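Local coordinates for protein D-hydantoinase (Ralstonia pickettii, PDB 1NFG) that probably catalyses the stereospecific hydrolysis of the cyclic amide bond of D-hydantoin derivatives, using two zinc ions held in each subunit, at residues V236-L244 and P287-L298; L302-V310 and Q360-P369. All coordinates share one frame; numbering follows the deposited sequence.

Interaction 1. Residues V236-L244 and P287-L298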
ATOM      1  N   VAL A 236      10.944  -1.269 -19.221  1.00 18.76           N
ATOM      2  CA  VAL A 236      12.210  -0.584 -19.435  1.00 19.93           C
ATOM      3  C   VAL A 236      12.223   0.733 -18.674  1.00 19.71           C
ATOM      4  O   VAL A 236      11.177   1.300 -18.369  1.00 19.90           O
ATOM      5  CB  VAL A 236      12.478  -0.306 -20.947  1.00 20.44           C
ATOM      6  CG1 VAL A 236      12.413  -1.602 -21.732  1.00 19.60           C
ATOM      7  CG2 VAL A 236      11.477   0.709 -21.493  1.00 19.07           C
ATOM      8  N   HIS A 237      13.426   1.208 -18.380  1.00 20.90           N
ATOM      9  CA  HIS A 237      13.654   2.439 -17.640  1.00 21.12           C
ATOM     10  C   HIS A 237      12.622   2.873 -16.591  1.00 20.67           C
ATOM     11  O   HIS A 237      11.873   3.825 -16.803  1.00 20.65           O
ATOM     12  CB  HIS A 237      13.922   3.606 -18.605  1.00 23.91           C
ATOM     13  CG  HIS A 237      12.891   3.768 -19.683  1.00 27.35           C
ATOM     14  ND1 HIS A 237      11.536   3.684 -19.443  1.00 28.27           N
ATOM     15  CD2 HIS A 237      13.022   4.048 -21.003  1.00 27.04           C
ATOM     16  CE1 HIS A 237      10.877   3.902 -20.568  1.00 26.61           C
ATOM     17  NE2 HIS A 237      11.755   4.125 -21.528  1.00 26.77           N
ATOM     18  N   VAL A 238      12.576   2.161 -15.464  1.00 20.27           N
ATOM     19  CA  VAL A 238      11.701   2.545 -14.357  1.00 20.49           C
ATOM     20  C   VAL A 238      12.520   3.681 -13.764  1.00 20.73           C
ATOM     21  O   VAL A 238      13.677   3.483 -13.396  1.00 22.39           O
ATOM     22  CB  VAL A 238      11.565   1.435 -13.313  1.00 20.78           C
ATOM     23  CG1 VAL A 238      10.871   1.983 -12.078  1.00 18.61           C
ATOM     24  CG2 VAL A 238      10.771   0.270 -13.896  1.00 20.57           C
ATOM     25  N   THR A 239      11.927   4.861 -13.656  1.00 20.24           N
ATOM     26  CA  THR A 239      12.674   6.024 -13.203  1.00 20.23           C
ATOM     27  C   THR A 239      12.312   6.715 -11.887  1.00 21.04           C
ATOM     28  O   THR A 239      13.047   7.591 -11.435  1.00 21.08           O
ATOM     29  CB  THR A 239      12.611   7.094 -14.287  1.00 21.11           C
ATOM     30  OG1 THR A 239      11.316   7.716 -14.257  1.00 20.38           O
ATOM     31  CG2 THR A 239      12.802   6.455 -15.659  1.00 20.28           C
ATOM     32  N   CYS A 240      11.196   6.350 -11.270  1.00 20.30           N
ATOM     33  CA  CYS A 240      10.809   7.038 -10.049  1.00 19.23           C
ATOM     34  C   CYS A 240      10.077   6.157  -9.060  1.00 19.54           C
ATOM     35  O   CYS A 240       9.670   5.037  -9.379  1.00 19.91           O
ATOM     36  CB  CYS A 240       9.927   8.234 -10.401  1.00 19.75           C
ATOM     37  SG  CYS A 240       8.416   7.753 -11.287  1.00 21.39           S
ATOM     38  N   GLU A 241       9.891   6.692  -7.861  1.00 19.50           N
ATOM     39  CA  GLU A 241       9.220   5.977  -6.786  1.00 21.44           C
ATOM     40  C   GLU A 241       7.809   5.498  -7.136  1.00 21.19           C
ATOM     41  O   GLU A 241       7.452   4.348  -6.854  1.00 20.96           O
ATOM     42  CB  GLU A 241       9.190   6.861  -5.536  1.00 22.44           C
ATOM     43  CG  GLU A 241       8.334   6.339  -4.402  1.00 25.33           C
ATOM     44  CD  GLU A 241       8.532   7.133  -3.121  1.00 28.67           C
ATOM     45  OE1 GLU A 241       8.804   8.354  -3.204  1.00 28.01           O
ATOM     46  OE2 GLU A 241       8.404   6.532  -2.031  1.00 29.80           O
ATOM     47  N   GLU A 242       7.013   6.362  -7.761  1.00 20.23           N
ATOM     48  CA  GLU A 242       5.647   5.977  -8.098  1.00 21.44           C
ATOM     49  C   GLU A 242       5.523   4.854  -9.119  1.00 20.55           C
ATOM     50  O   GLU A 242       4.703   3.957  -8.943  1.00 21.30           O
ATOM     51  CB  GLU A 242       4.823   7.199  -8.541  1.00 21.46           C
ATOM     52  CG  GLU A 242       5.634   8.353  -9.064  1.00 23.53           C
ATOM     53  CD  GLU A 242       6.188   9.243  -7.972  1.00 23.88           C
ATOM     54  OE1 GLU A 242       5.378   9.857  -7.247  1.00 23.76           O
ATOM     55  OE2 GLU A 242       7.431   9.340  -7.847  1.00 25.90           O
ATOM     56  N   SER A 243       6.324   4.876 -10.180  1.00 20.33           N
ATOM     57  CA  SER A 243       6.227   3.796 -11.161  1.00 19.27           C
ATOM     58  C   SER A 243       6.818   2.512 -10.583  1.00 18.08           C
ATOM     59  O   SER A 243       6.303   1.420 -10.831  1.00 19.14           O
ATOM     60  CB  SER A 243       6.938   4.161 -12.475  1.00 18.67           C
ATOM     61  OG  SER A 243       8.336   4.300 -12.303  1.00 20.29           O
ATOM     62  N   LEU A 244       7.891   2.637  -9.806  1.00 16.91           N
ATOM     63  CA  LEU A 244       8.504   1.457  -9.209  1.00 16.42           C
ATOM     64  C   LEU A 244       7.473   0.774  -8.322  1.00 18.15           C
ATOM     65  O   LEU A 244       7.367  -0.459  -8.301  1.00 18.31           O
ATOM     66  CB  LEU A 244       9.731   1.840  -8.378  1.00 13.55           C
ATOM     67  CG  LEU A 244      10.371   0.712  -7.549  1.00 11.22           C
ATOM     68  CD1 LEU A 244      10.646  -0.509  -8.416  1.00  8.52           C
ATOM     69  CD2 LEU A 244      11.656   1.218  -6.918  1.00  8.07           C
ATOM     70  N   PRO A 287      11.797   8.459 -19.935  1.00 20.86           N
ATOM     71  CA  PRO A 287      11.031   9.461 -19.189  1.00 19.45           C
ATOM     72  C   PRO A 287      11.946  10.561 -18.666  1.00 20.43           C
ATOM     73  O   PRO A 287      13.170  10.421 -18.685  1.00 22.39           O
ATOM     74  CB  PRO A 287      10.387   8.640 -18.083  1.00 18.80           C
ATOM     75  CG  PRO A 287      10.101   7.350 -18.776  1.00 18.29           C
ATOM     76  CD  PRO A 287      11.407   7.100 -19.510  1.00 21.55           C
ATOM     77  N   PRO A 288      11.368  11.669 -18.182  1.00 20.60           N
ATOM     78  CA  PRO A 288      12.159  12.792 -17.667  1.00 20.04           C
ATOM     79  C   PRO A 288      12.990  12.474 -16.433  1.00 20.40           C
ATOM     80  O   PRO A 288      12.658  11.576 -15.659  1.00 19.56           O
ATOM     81  CB  PRO A 288      11.099  13.854 -17.349  1.00 19.64           C
ATOM     82  CG  PRO A 288       9.913  13.443 -18.144  1.00 19.14           C
ATOM     83  CD  PRO A 288       9.930  11.949 -18.044  1.00 19.59           C
ATOM     84  N   ALA A 289      14.069  13.232 -16.254  1.00 20.74           N
ATOM     85  CA  ALA A 289      14.924  13.080 -15.087  1.00 20.49           C
ATOM     86  C   ALA A 289      14.035  13.401 -13.888  1.00 20.64           C
ATOM     87  O   ALA A 289      13.244  14.347 -13.929  1.00 20.00           O
ATOM     88  CB  ALA A 289      16.073  14.059 -15.157  1.00 19.41           C
ATOM     89  N   ARG A 290      14.165  12.622 -12.821  1.00 20.69           N
ATOM     90  CA  ARG A 290      13.349  12.827 -11.634  1.00 21.09           C
ATOM     91  C   ARG A 290      14.016  13.658 -10.536  1.00 22.09           C
ATOM     92  O   ARG A 290      14.582  14.715 -10.808  1.00 22.70           O
ATOM     93  CB  ARG A 290      12.923  11.469 -11.091  1.00 20.88           C
ATOM     94  CG  ARG A 290      12.220  10.603 -12.127  1.00 21.28           C
ATOM     95  CD  ARG A 290      11.097  11.368 -12.809  1.00 20.56           C
ATOM     96  NE  ARG A 290      10.230  10.487 -13.586  1.00 20.82           N
ATOM     97  CZ  ARG A 290       9.236  10.911 -14.361  1.00 20.83           C
ATOM     98  NH1 ARG A 290       8.980  12.210 -14.469  1.00 20.50           N
ATOM     99  NH2 ARG A 290       8.497  10.034 -15.027  1.00 21.17           N
ATOM    100  N   ALA A 291      13.939  13.188  -9.294  1.00 23.65           N
ATOM    101  CA  ALA A 291      14.540  13.906  -8.172  1.00 25.11           C
ATOM    102  C   ALA A 291      15.503  13.013  -7.399  1.00 27.16           C
ATOM    103  O   ALA A 291      15.510  11.793  -7.585  1.00 28.30           O
ATOM    104  CB  ALA A 291      13.456  14.415  -7.248  1.00 23.12           C
ATOM    105  N   LYS A 292      16.306  13.619  -6.526  1.00 27.60           N
ATOM    106  CA  LYS A 292      17.264  12.864  -5.729  1.00 28.45           C
ATOM    107  C   LYS A 292      16.618  11.775  -4.882  1.00 28.58           C
ATOM    108  O   LYS A 292      17.205  10.709  -4.686  1.00 29.25           O
ATOM    109  CB  LYS A 292      18.061  13.799  -4.819  1.00 31.29           C
ATOM    110  CG  LYS A 292      18.984  14.739  -5.576  1.00 37.13           C
ATOM    111  CD  LYS A 292      19.868  15.547  -4.639  1.00 41.15           C
ATOM    112  CE  LYS A 292      20.839  16.435  -5.418  1.00 43.07           C
ATOM    113  NZ  LYS A 292      21.732  17.225  -4.513  1.00 44.75           N
ATOM    114  N   LYS A 293      15.416  12.030  -4.375  1.00 26.77           N
ATOM    115  CA  LYS A 293      14.759  11.026  -3.554  1.00 25.88           C
ATOM    116  C   LYS A 293      14.495   9.789  -4.398  1.00 25.64           C
ATOM    117  O   LYS A 293      14.429   8.667  -3.885  1.00 26.15           O
ATOM    118  CB  LYS A 293      13.459  11.577  -2.949  1.00 26.67           C
ATOM    119  CG  LYS A 293      12.385  11.993  -3.944  1.00 28.40           C
ATOM    120  CD  LYS A 293      11.344  10.904  -4.147  1.00 28.42           C
ATOM    121  CE  LYS A 293      10.202  11.405  -5.025  1.00 29.58           C
ATOM    122  NZ  LYS A 293       9.178  10.353  -5.302  1.00 29.89           N
ATOM    123  N   ASP A 294      14.358   9.982  -5.703  1.00 23.88           N
ATOM    124  CA  ASP A 294      14.124   8.847  -6.582  1.00 23.41           C
ATOM    125  C   ASP A 294      15.442   8.079  -6.739  1.00 22.56           C
ATOM    126  O   ASP A 294      15.441   6.861  -6.920  1.00 21.66           O
ATOM    127  CB  ASP A 294      13.585   9.326  -7.932  1.00 23.37           C
ATOM    128  CG  ASP A 294      12.219  10.002  -7.809  1.00 23.00           C
ATOM    129  OD1 ASP A 294      11.210   9.290  -7.600  1.00 20.43           O
ATOM    130  OD2 ASP A 294      12.158  11.250  -7.912  1.00 22.86           O
ATOM    131  N   HIS A 295      16.564   8.792  -6.651  1.00 21.31           N
ATOM    132  CA  HIS A 295      17.870   8.143  -6.747  1.00 21.97           C
ATOM    133  C   HIS A 295      18.007   7.155  -5.586  1.00 23.52           C
ATOM    134  O   HIS A 295      18.447   6.018  -5.771  1.00 23.69           O
ATOM    135  CB  HIS A 295      19.009   9.158  -6.637  1.00 20.34           C
ATOM    136  CG  HIS A 295      19.089  10.122  -7.777  1.00 18.84           C
ATOM    137  ND1 HIS A 295      19.914  11.226  -7.754  1.00 17.94           N
ATOM    138  CD2 HIS A 295      18.452  10.154  -8.971  1.00 19.41           C
ATOM    139  CE1 HIS A 295      19.778  11.900  -8.881  1.00 18.34           C
ATOM    140  NE2 HIS A 295      18.897  11.271  -9.638  1.00 19.60           N
ATOM    141  N   ASP A 296      17.638   7.595  -4.384  1.00 23.77           N
ATOM    142  CA  ASP A 296      17.741   6.727  -3.217  1.00 24.00           C
ATOM    143  C   ASP A 296      16.810   5.544  -3.378  1.00 22.95           C
ATOM    144  O   ASP A 296      17.187   4.403  -3.117  1.00 23.75           O
ATOM    145  CB  ASP A 296      17.388   7.480  -1.937  1.00 26.42           C
ATOM    146  CG  ASP A 296      18.203   8.740  -1.756  1.00 29.75           C
ATOM    147  OD1 ASP A 296      19.391   8.755  -2.156  1.00 30.36           O
ATOM    148  OD2 ASP A 296      17.652   9.713  -1.198  1.00 32.68           O
ATOM    149  N   VAL A 297      15.587   5.819  -3.807  1.00 20.39           N
ATOM    150  CA  VAL A 297      14.614   4.763  -4.005  1.00 18.24           C
ATOM    151  C   VAL A 297      15.167   3.693  -4.933  1.00 17.45           C
ATOM    152  O   VAL A 297      15.120   2.504  -4.618  1.00 16.57           O
ATOM    153  CB  VAL A 297      13.302   5.327  -4.601  1.00 17.70           C
ATOM    154  CG1 VAL A 297      12.445   4.203  -5.157  1.00 15.11           C
ATOM    155  CG2 VAL A 297      12.538   6.078  -3.528  1.00 16.65           C
ATOM    156  N   LEU A 298      15.697   4.127  -6.075  1.00 17.23           N
ATOM    157  CA  LEU A 298      16.247   3.216  -7.075  1.00 17.15           C
ATOM    158  C   LEU A 298      17.467   2.445  -6.561  1.00 16.79           C
ATOM    159  O   LEU A 298      17.543   1.216  -6.711  1.00 16.27           O
ATOM    160  CB  LEU A 298      16.597   3.990  -8.354  1.00 17.25           C
ATOM    161  CG  LEU A 298      15.400   4.587  -9.111  1.00 17.21           C
ATOM    162  CD1 LEU A 298      15.896   5.503 -10.216  1.00 14.54           C
ATOM    163  CD2 LEU A 298      14.520   3.469  -9.674  1.00 14.78           C
TER
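Lys293 and Glu241 carry the charged part of this contact. Lys293 NZ lies 2.9 Å from Glu241 OE1 and meets that oxygen on its anti lone pair. The same ammonium group makes a weaker salt bridge to Glu242 OE2, and another to Asp294 OD1 of its own helix. Glu241 and Glu242 approach it at about right angles to its chain. The ammonium group probably offsets the repulsion between the Glu242 and Asp294 carboxylates.

Two other hydrogen bonds tie the segments together. Glu241 N, of the first residue of helix 241-253 after the N-cap Cys240, donates to Asp294 OD1 over 2.9 Å, nearly straight at 167°. Within its own segment, Asp294 OD2 accepts from the backbone N of Ala291, the N-cap residue of helix 292-303. One carboxylate thus serves the starts of two helices. Arg290 NE reaches Thr239 OG1 over 3.1 Å, with the hydroxyl tilted 20° from the guanidinium plane. Glu215 of helix 212-229 is the stronger partner of both side chains.

Leu244 CD2 meets Val297 CG1 at 3.6 Å, the side chains running past each other in opposite directions. Leu298 CD1 rests near Thr239 O. Pro287, which follows a cis peptide bond, places CD over the centre of the His237 ring in a CH-pi contact. Val236 CG2 covers the opposite face. The imidazole is thus sandwiched beside the metal: His237 is a zinc ligand of the binuclear site of this TIM-barrel amidohydrolase.

Interaction 2. Residues L302-V310 and Q360-P369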
ATOM      1  N   LEU A 302      17.898  -1.467  -6.069  1.00 20.60           N
ATOM      2  CA  LEU A 302      19.011  -2.220  -6.651  1.00 20.29           C
ATOM      3  C   LEU A 302      19.602  -3.132  -5.582  1.00 20.89           C
ATOM      4  O   LEU A 302      19.708  -4.340  -5.776  1.00 21.92           O
ATOM      5  CB  LEU A 302      20.101  -1.271  -7.155  1.00 19.11           C
ATOM      6  CG  LEU A 302      20.285  -0.940  -8.645  1.00 19.13           C
ATOM      7  CD1 LEU A 302      19.248  -1.641  -9.499  1.00 18.48           C
ATOM      8  CD2 LEU A 302      20.229   0.568  -8.831  1.00 13.87           C
ATOM      9  N   ARG A 303      19.968  -2.540  -4.445  1.00 21.30           N
ATOM     10  CA  ARG A 303      20.561  -3.280  -3.335  1.00 20.49           C
ATOM     11  C   ARG A 303      19.679  -4.417  -2.860  1.00 19.65           C
ATOM     12  O   ARG A 303      20.175  -5.430  -2.367  1.00 19.19           O
ATOM     13  CB  ARG A 303      20.857  -2.346  -2.159  1.00 22.82           C
ATOM     14  CG  ARG A 303      21.689  -3.015  -1.073  1.00 26.80           C
ATOM     15  CD  ARG A 303      21.967  -2.105   0.120  1.00 29.21           C
ATOM     16  NE  ARG A 303      20.797  -1.940   0.979  1.00 33.59           N
ATOM     17  CZ  ARG A 303      19.959  -0.910   0.919  1.00 35.45           C
ATOM     18  NH1 ARG A 303      20.158   0.063   0.037  1.00 35.24           N
ATOM     19  NH2 ARG A 303      18.923  -0.851   1.748  1.00 36.58           N
ATOM     20  N   ASN A 304      18.370  -4.257  -3.007  1.00 17.74           N
ATOM     21  CA  ASN A 304      17.443  -5.299  -2.593  1.00 17.21           C
ATOM     22  C   ASN A 304      17.175  -6.315  -3.701  1.00 17.24           C
ATOM     23  O   ASN A 304      16.383  -7.246  -3.526  1.00 15.82           O
ATOM     24  CB  ASN A 304      16.137  -4.673  -2.109  1.00 18.32           C
ATOM     25  CG  ASN A 304      16.252  -4.117  -0.702  1.00 18.73           C
ATOM     26  OD1 ASN A 304      16.452  -4.867   0.257  1.00 20.98           O
ATOM     27  ND2 ASN A 304      16.134  -2.801  -0.571  1.00 17.92           N
ATOM     28  N   GLY A 305      17.837  -6.123  -4.842  1.00 16.96           N
ATOM     29  CA  GLY A 305      17.692  -7.042  -5.959  1.00 18.66           C
ATOM     30  C   GLY A 305      16.397  -6.983  -6.752  1.00 19.02           C
ATOM     31  O   GLY A 305      15.989  -7.968  -7.369  1.00 19.33           O
ATOM     32  N   VAL A 306      15.752  -5.826  -6.749  1.00 18.72           N
ATOM     33  CA  VAL A 306      14.500  -5.656  -7.464  1.00 19.20           C
ATOM     34  C   VAL A 306      14.664  -5.666  -8.987  1.00 19.50           C
ATOM     35  O   VAL A 306      13.976  -6.413  -9.680  1.00 19.91           O
ATOM     36  CB  VAL A 306      13.817  -4.340  -7.037  1.00 19.42           C
ATOM     37  CG1 VAL A 306      12.558  -4.107  -7.847  1.00 18.05           C
ATOM     38  CG2 VAL A 306      13.498  -4.394  -5.557  1.00 19.30           C
ATOM     39  N   PHE A 307      15.579  -4.841  -9.495  1.00 18.95           N
ATOM     40  CA  PHE A 307      15.817  -4.718 -10.934  1.00 18.90           C
ATOM     41  C   PHE A 307      16.680  -5.803 -11.566  1.00 20.31           C
ATOM     42  O   PHE A 307      17.546  -6.386 -10.919  1.00 21.30           O
ATOM     43  CB  PHE A 307      16.438  -3.357 -11.237  1.00 17.30           C
ATOM     44  CG  PHE A 307      15.536  -2.195 -10.923  1.00 17.81           C
ATOM     45  CD1 PHE A 307      14.251  -2.130 -11.463  1.00 16.04           C
ATOM     46  CD2 PHE A 307      15.978  -1.153 -10.111  1.00 16.02           C
ATOM     47  CE1 PHE A 307      13.424  -1.041 -11.200  1.00 17.58           C
ATOM     48  CE2 PHE A 307      15.156  -0.058  -9.843  1.00 16.18           C
ATOM     49  CZ  PHE A 307      13.879   0.000 -10.389  1.00 16.06           C
ATOM     50  N   GLU A 308      16.445  -6.055 -12.849  1.00 20.05           N
ATOM     51  CA  GLU A 308      17.195  -7.065 -13.578  1.00 18.26           C
ATOM     52  C   GLU A 308      18.534  -6.528 -14.070  1.00 17.60           C
ATOM     53  O   GLU A 308      19.444  -7.303 -14.366  1.00 16.32           O
ATOM     54  CB  GLU A 308      16.391  -7.551 -14.775  1.00 18.31           C
ATOM     55  CG  GLU A 308      15.046  -8.098 -14.415  1.00 20.83           C
ATOM     56  CD  GLU A 308      15.149  -9.231 -13.435  1.00 23.07           C
ATOM     57  OE1 GLU A 308      15.976 -10.132 -13.669  1.00 23.56           O
ATOM     58  OE2 GLU A 308      14.399  -9.228 -12.434  1.00 25.96           O
ATOM     59  N   THR A 309      18.664  -5.208 -14.148  1.00 15.72           N
ATOM     60  CA  THR A 309      19.905  -4.628 -14.640  1.00 16.07           C
ATOM     61  C   THR A 309      19.845  -3.114 -14.637  1.00 16.37           C
ATOM     62  O   THR A 309      18.818  -2.528 -14.330  1.00 17.83           O
ATOM     63  CB  THR A 309      20.166  -5.066 -16.110  1.00 15.84           C
ATOM     64  OG1 THR A 309      21.411  -4.530 -16.571  1.00 16.26           O
ATOM     65  CG2 THR A 309      19.063  -4.541 -17.020  1.00 14.13           C
ATOM     66  N   VAL A 310      20.968  -2.492 -14.975  1.00 17.89           N
ATOM     67  CA  VAL A 310      21.050  -1.043 -15.101  1.00 18.63           C
ATOM     68  C   VAL A 310      21.597  -0.862 -16.515  1.00 20.60           C
ATOM     69  O   VAL A 310      22.801  -1.003 -16.736  1.00 21.63           O
ATOM     70  CB  VAL A 310      22.047  -0.404 -14.108  1.00 17.73           C
ATOM     71  CG1 VAL A 310      22.165   1.091 -14.396  1.00 14.19           C
ATOM     72  CG2 VAL A 310      21.594  -0.636 -12.674  1.00 16.64           C
ATOM     73  N   GLN A 360      27.287  -7.407  -6.521  1.00 25.77           N
ATOM     74  CA  GLN A 360      26.027  -7.022  -7.159  1.00 25.14           C
ATOM     75  C   GLN A 360      26.319  -6.220  -8.426  1.00 24.58           C
ATOM     76  O   GLN A 360      25.559  -6.270  -9.390  1.00 24.65           O
ATOM     77  CB  GLN A 360      25.169  -6.182  -6.211  1.00 23.91           C
ATOM     78  CG  GLN A 360      24.579  -6.967  -5.056  1.00 23.48           C
ATOM     79  CD  GLN A 360      23.776  -6.096  -4.103  1.00 22.17           C
ATOM     80  OE1 GLN A 360      24.253  -5.054  -3.639  1.00 19.36           O
ATOM     81  NE2 GLN A 360      22.554  -6.527  -3.798  1.00 20.93           N
ATOM     82  N   PHE A 361      27.420  -5.476  -8.413  1.00 23.32           N
ATOM     83  CA  PHE A 361      27.823  -4.692  -9.569  1.00 23.19           C
ATOM     84  C   PHE A 361      27.833  -5.599 -10.801  1.00 24.02           C
ATOM     85  O   PHE A 361      27.227  -5.282 -11.823  1.00 24.80           O
ATOM     86  CB  PHE A 361      29.216  -4.121  -9.347  1.00 23.18           C
ATOM     87  CG  PHE A 361      29.829  -3.522 -10.581  1.00 26.02           C
ATOM     88  CD1 PHE A 361      29.380  -2.302 -11.079  1.00 27.02           C
ATOM     89  CD2 PHE A 361      30.865  -4.174 -11.243  1.00 25.66           C
ATOM     90  CE1 PHE A 361      29.959  -1.738 -12.217  1.00 27.18           C
ATOM     91  CE2 PHE A 361      31.447  -3.622 -12.377  1.00 25.89           C
ATOM     92  CZ  PHE A 361      30.995  -2.399 -12.865  1.00 26.40           C
ATOM     93  N   VAL A 362      28.522  -6.731 -10.691  1.00 22.53           N
ATOM     94  CA  VAL A 362      28.610  -7.685 -11.787  1.00 21.39           C
ATOM     95  C   VAL A 362      27.241  -8.259 -12.132  1.00 22.51           C
ATOM     96  O   VAL A 362      26.897  -8.401 -13.306  1.00 24.38           O
ATOM     97  CB  VAL A 362      29.585  -8.841 -11.441  1.00 21.53           C
ATOM     98  CG1 VAL A 362      29.611  -9.880 -12.575  1.00 18.68           C
ATOM     99  CG2 VAL A 362      30.983  -8.275 -11.193  1.00 17.21           C
ATOM    100  N   GLU A 363      26.458  -8.595 -11.114  1.00 22.50           N
ATOM    101  CA  GLU A 363      25.125  -9.139 -11.345  1.00 22.43           C
ATOM    102  C   GLU A 363      24.301  -8.202 -12.226  1.00 21.70           C
ATOM    103  O   GLU A 363      23.743  -8.609 -13.242  1.00 21.80           O
ATOM    104  CB  GLU A 363      24.390  -9.346 -10.013  1.00 23.80           C
ATOM    105  CG  GLU A 363      22.884  -9.589 -10.172  1.00 25.87           C
ATOM    106  CD  GLU A 363      22.113  -9.542  -8.855  1.00 26.64           C
ATOM    107  OE1 GLU A 363      22.516  -8.800  -7.933  1.00 28.60           O
ATOM    108  OE2 GLU A 363      21.084 -10.239  -8.748  1.00 26.97           O
ATOM    109  N   LEU A 364      24.243  -6.942 -11.826  1.00 21.74           N
ATOM    110  CA  LEU A 364      23.466  -5.930 -12.529  1.00 23.09           C
ATOM    111  C   LEU A 364      24.035  -5.506 -13.867  1.00 24.41           C
ATOM    112  O   LEU A 364      23.312  -5.354 -14.849  1.00 26.47           O
ATOM    113  CB  LEU A 364      23.335  -4.686 -11.652  1.00 21.15           C
ATOM    114  CG  LEU A 364      22.606  -4.857 -10.326  1.00 18.87           C
ATOM    115  CD1 LEU A 364      22.781  -3.607  -9.482  1.00 15.87           C
ATOM    116  CD2 LEU A 364      21.140  -5.143 -10.601  1.00 20.02           C
ATOM    117  N   VAL A 365      25.340  -5.300 -13.885  1.00 24.52           N
ATOM    118  CA  VAL A 365      26.043  -4.846 -15.071  1.00 23.47           C
ATOM    119  C   VAL A 365      26.225  -5.898 -16.171  1.00 23.80           C
ATOM    120  O   VAL A 365      26.428  -5.549 -17.339  1.00 22.66           O
ATOM    121  CB  VAL A 365      27.406  -4.246 -14.625  1.00 23.22           C
ATOM    122  CG1 VAL A 365      28.505  -4.614 -15.573  1.00 24.17           C
ATOM    123  CG2 VAL A 365      27.276  -2.751 -14.498  1.00 20.93           C
ATOM    124  N   ALA A 366      26.124  -7.180 -15.822  1.00 23.69           N
ATOM    125  CA  ALA A 366      26.322  -8.213 -16.829  1.00 22.60           C
ATOM    126  C   ALA A 366      25.627  -9.564 -16.653  1.00 22.88           C
ATOM    127  O   ALA A 366      24.944 -10.034 -17.563  1.00 24.24           O
ATOM    128  CB  ALA A 366      27.812  -8.439 -17.010  1.00 23.11           C
ATOM    129  N   THR A 367      25.789 -10.196 -15.496  1.00 22.12           N
ATOM    130  CA  THR A 367      25.213 -11.523 -15.296  1.00 20.87           C
ATOM    131  C   THR A 367      23.696 -11.640 -15.304  1.00 21.02           C
ATOM    132  O   THR A 367      23.149 -12.541 -15.942  1.00 21.79           O
ATOM    133  CB  THR A 367      25.742 -12.168 -13.999  1.00 20.16           C
ATOM    134  OG1 THR A 367      27.172 -12.102 -13.987  1.00 21.56           O
ATOM    135  CG2 THR A 367      25.329 -13.628 -13.922  1.00 17.77           C
ATOM    136  N   ARG A 368      23.003 -10.750 -14.606  1.00 20.48           N
ATOM    137  CA  ARG A 368      21.549 -10.845 -14.573  1.00 20.38           C
ATOM    138  C   ARG A 368      20.901 -10.572 -15.940  1.00 19.09           C
ATOM    139  O   ARG A 368      19.984 -11.290 -16.338  1.00 18.62           O
ATOM    140  CB  ARG A 368      20.982  -9.914 -13.494  1.00 21.87           C
ATOM    141  CG  ARG A 368      19.602 -10.319 -12.999  1.00 21.32           C
ATOM    142  CD  ARG A 368      19.197  -9.538 -11.760  1.00 21.58           C
ATOM    143  NE  ARG A 368      17.836  -9.871 -11.342  1.00 24.09           N
ATOM    144  CZ  ARG A 368      17.227  -9.362 -10.273  1.00 24.87           C
ATOM    145  NH1 ARG A 368      17.851  -8.493  -9.493  1.00 23.77           N
ATOM    146  NH2 ARG A 368      15.976  -9.711  -9.991  1.00 24.87           N
ATOM    147  N   PRO A 369      21.374  -9.546 -16.679  1.00 18.25           N
ATOM    148  CA  PRO A 369      20.827  -9.207 -18.004  1.00 19.08           C
ATOM    149  C   PRO A 369      20.966 -10.400 -18.944  1.00 20.98           C
ATOM    150  O   PRO A 369      20.020 -10.783 -19.651  1.00 20.81           O
ATOM    151  CB  PRO A 369      21.706  -8.050 -18.463  1.00 19.11           C
ATOM    152  CG  PRO A 369      22.145  -7.416 -17.186  1.00 19.05           C
ATOM    153  CD  PRO A 369      22.429  -8.595 -16.293  1.00 17.78           C
TER
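Arg368 reaches from helix 358-372 across to Glu308 and the turn at Gly305. Its CB lies 3.2 Å from Glu308 O. CG and CD run on past the same carbonyl. With CG anti to the backbone N (chi1 -157°) and the chain extended to NE, the guanidinium is carried out to the turn at Gly305. NE makes a weak bond to Glu308 OE1. At the tip, NH2 meets Glu308 OE2 at 2.9 Å in a salt bridge. The carboxylate and guanidinium planes stand 82° apart, so this is not a flat, two-pronged pair. NH1 and NH2 both donate to Gly305 O, NH1 over 2.9 Å, and that oxygen lies almost in the guanidinium plane. The peptide of Phe307 and Glu308 covers one face of the group.

Gly305, with positive phi, ends helix 292-303 in a Schellman motif. The chain then turns back into strand 310-311 of the TIM barrel, and helix 358-372 packs against this return.

Nearer the N-terminal end of that helix, Gln360 NE2 donates to Arg303 O over 3.0 Å. The oxygen lies in the amide plane, but the donor stands above the carbonyl plane. Leu364 supplies the apolar contact, its CD1 3.7 Å from Leu302 CG. Its backbone O accepts from Thr309 OG1 at 2.7 Å, nearly along the C=O axis. This carbonyl lies in the wider pi-type turn 363-367. Pro369 CG lies against the side chain of Thr309.

From the N terminus, the chain passes strand 233-235 and enters helix 241-253. It then runs through strand 257-262 before helix 292-303 returns to the start of the earlier helix. Interaction 1 closes this loop of 42 residues. Helix 292-303 ends within 302-310, and helix 343-352 follows before 360-369 comes back. Interaction 2 closes this second loop, of 49 residues. The loops follow in series and neither nest nor cross. Helix 292-303 serves both contacts, its start in interaction 1 and its end in interaction 2. The contacts also touch directly: the Phe307 ring packs on Val238, Leu244 and Leu298, while the backbone of the same residue faces helix 358-372.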